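Local atomic coordinates of protein Kif13b (Mus musculus, PDB entry 5B64), a protein that acts as a kinesin motor and is recognised through its MBS domain, in an atypical mode, by the GK domain of the MAGUK protein DLG. Residues K20-V25 with L81-E85. Sequence-based numbering, arbitrary orientation.
Sequences KANLLV and LEKLE
Two helices pack side by side over a three-stranded antiparallel sheet, joined by an apolar seam of Ala21, Leu24 and Val25 against Leu81 and Leu84. Residues 20-25 lie within helix 9-34, residues 81-85 form the first turn of helix 81-100; both are regular alpha-helix (phi/psi near -60/-45; Glu85 N to Leu81 O 2.9 Å). Their short axes run in the same general direction but cross obliquely at 39°, 10.6 Å apart at closest approach, a gap that branched leucines fill. Leu81, in the t,p rotamer, brings CD1 to 3.6 Å from Ala21 CB, whose small methyl permits the close approach, and to 4.3 Å from Leu24 CD1. Leu84, also t,p, sets CD2 3.7 Å from Val25 CG2 and 4.0 Å from Leu24 CB; Ile67 of strand 64-71 touches both Leu84 and Val25. At the partly exposed edge, Glu85 and Lys20 lay aliphatic parts against Leu24 and Leu81 while their charges meet: Lys20, all four chi angles t, forms a salt bridge whose hydrogen bond is weak, Lys20 NZ standing 3.2 Å from Glu85 OE1.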
loop_
_atom_site.group_PDB
_atom_site.type_symbol
_atom_site.label_atom_id
_atom_site.label_comp_id
_atom_site.label_asym_id
_atom_site.label_seq_id
_atom_site.Cartn_x
_atom_site.Cartn_y
_atom_site.Cartn_z
ATOM N N LYS B 20 4.826 -30.159 -3.385
ATOM C CA LYS B 20 4.829 -28.969 -4.220
ATOM C C LYS B 20 4.190 -27.787 -3.493
ATOM O O LYS B 20 4.758 -26.707 -3.459
ATOM C CB LYS B 20 4.074 -29.271 -5.518
ATOM C CG LYS B 20 3.880 -28.119 -6.497
ATOM C CD LYS B 20 3.333 -28.686 -7.800
ATOM C CE LYS B 20 3.181 -27.621 -8.880
ATOM N NZ LYS B 20 3.250 -28.195 -10.271
ATOM N N ALA B 21 3.017 -28.005 -2.907
ATOM C CA ALA B 21 2.269 -26.931 -2.265
ATOM C C ALA B 21 3.019 -26.427 -1.046
ATOM O O ALA B 21 3.051 -25.219 -0.769
ATOM C CB ALA B 21 0.873 -27.410 -1.869
ATOM N N ASN B 22 3.617 -27.368 -0.320
ATOM C CA ASN B 22 4.393 -27.053 0.867
ATOM C C ASN B 22 5.494 -26.041 0.596
ATOM O O ASN B 22 5.670 -25.096 1.359
ATOM C CB ASN B 22 4.973 -28.321 1.475
ATOM C CG ASN B 22 4.030 -28.966 2.456
ATOM O OD1 ASN B 22 3.033 -28.366 2.858
ATOM N ND2 ASN B 22 4.353 -30.186 2.879
ATOM N N LEU B 23 6.219 -26.246 -0.500
ATOM C CA LEU B 23 7.233 -25.306 -0.962
ATOM C C LEU B 23 6.665 -23.934 -1.409
ATOM O O LEU B 23 7.151 -22.890 -0.985
ATOM C CB LEU B 23 8.037 -25.932 -2.110
ATOM C CG LEU B 23 9.299 -26.768 -1.840
ATOM C CD1 LEU B 23 9.684 -26.789 -0.368
ATOM C CD2 LEU B 23 9.196 -28.192 -2.400
ATOM N N LEU B 24 5.652 -23.940 -2.273
ATOM C CA LEU B 24 5.138 -22.710 -2.874
ATOM C C LEU B 24 4.600 -21.757 -1.824
ATOM O O LEU B 24 4.793 -20.544 -1.891
ATOM C CB LEU B 24 4.027 -23.029 -3.869
ATOM C CG LEU B 24 4.449 -23.912 -5.040
ATOM C CD1 LEU B 24 3.392 -23.910 -6.129
ATOM C CD2 LEU B 24 5.790 -23.455 -5.580
ATOM N N VAL B 25 3.922 -22.335 -0.852
ATOM C CA VAL B 25 3.291 -21.590 0.213
ATOM C C VAL B 25 4.379 -20.866 0.993
ATOM O O VAL B 25 4.205 -19.752 1.475
ATOM C CB VAL B 25 2.463 -22.582 1.080
ATOM C CG1 VAL B 25 2.827 -22.535 2.560
ATOM C CG2 VAL B 25 0.965 -22.406 0.811
ATOM N N LEU B 81 -4.460 -24.689 -5.505
ATOM C CA LEU B 81 -3.031 -24.770 -5.747
ATOM C C LEU B 81 -2.673 -24.062 -7.061
ATOM O O LEU B 81 -1.726 -23.269 -7.111
ATOM C CB LEU B 81 -2.563 -26.229 -5.763
ATOM C CG LEU B 81 -1.051 -26.384 -5.949
ATOM C CD1 LEU B 81 -0.281 -25.647 -4.819
ATOM C CD2 LEU B 81 -0.616 -27.833 -6.067
ATOM N N GLU B 82 -3.447 -24.341 -8.108
ATOM C CA GLU B 82 -3.243 -23.731 -9.424
ATOM C C GLU B 82 -3.263 -22.217 -9.296
ATOM O O GLU B 82 -2.474 -21.524 -9.923
ATOM C CB GLU B 82 -4.327 -24.179 -10.410
ATOM C CG GLU B 82 -4.255 -23.498 -11.774
ATOM C CD GLU B 82 -5.410 -23.877 -12.718
ATOM O OE1 GLU B 82 -5.209 -23.827 -13.956
ATOM O OE2 GLU B 82 -6.516 -24.210 -12.228
ATOM N N LYS B 83 -4.166 -21.708 -8.469
ATOM C CA LYS B 83 -4.273 -20.275 -8.296
ATOM C C LYS B 83 -3.039 -19.677 -7.595
ATOM O O LYS B 83 -2.545 -18.617 -8.011
ATOM C CB LYS B 83 -5.577 -19.887 -7.592
ATOM C CG LYS B 83 -5.566 -18.440 -7.130
ATOM C CD LYS B 83 -6.922 -17.941 -6.730
ATOM C CE LYS B 83 -6.805 -16.573 -6.091
ATOM N NZ LYS B 83 -8.139 -15.965 -5.926
ATOM N N LEU B 84 -2.543 -20.342 -6.550
ATOM C CA LEU B 84 -1.315 -19.894 -5.893
ATOM C C LEU B 84 -0.146 -19.924 -6.893
ATOM O O LEU B 84 0.654 -18.981 -6.999
ATOM C CB LEU B 84 -1.005 -20.767 -4.679
ATOM C CG LEU B 84 0.296 -20.506 -3.910
ATOM C CD1 LEU B 84 0.343 -19.109 -3.332
ATOM C CD2 LEU B 84 0.503 -21.533 -2.777
ATOM N N GLU B 85 -0.088 -21.000 -7.663
ATOM C CA GLU B 85 0.978 -21.181 -8.612
ATOM C C GLU B 85 1.001 -20.036 -9.634
ATOM O O GLU B 85 2.080 -19.501 -9.949
ATOM C CB GLU B 85 0.824 -22.539 -9.282
ATOM C CG GLU B 85 2.068 -23.030 -9.961
ATOM C CD GLU B 85 2.063 -24.528 -10.124
ATOM O OE1 GLU B 85 2.883 -25.046 -10.920
ATOM O OE2 GLU B 85 1.235 -25.180 -9.448
#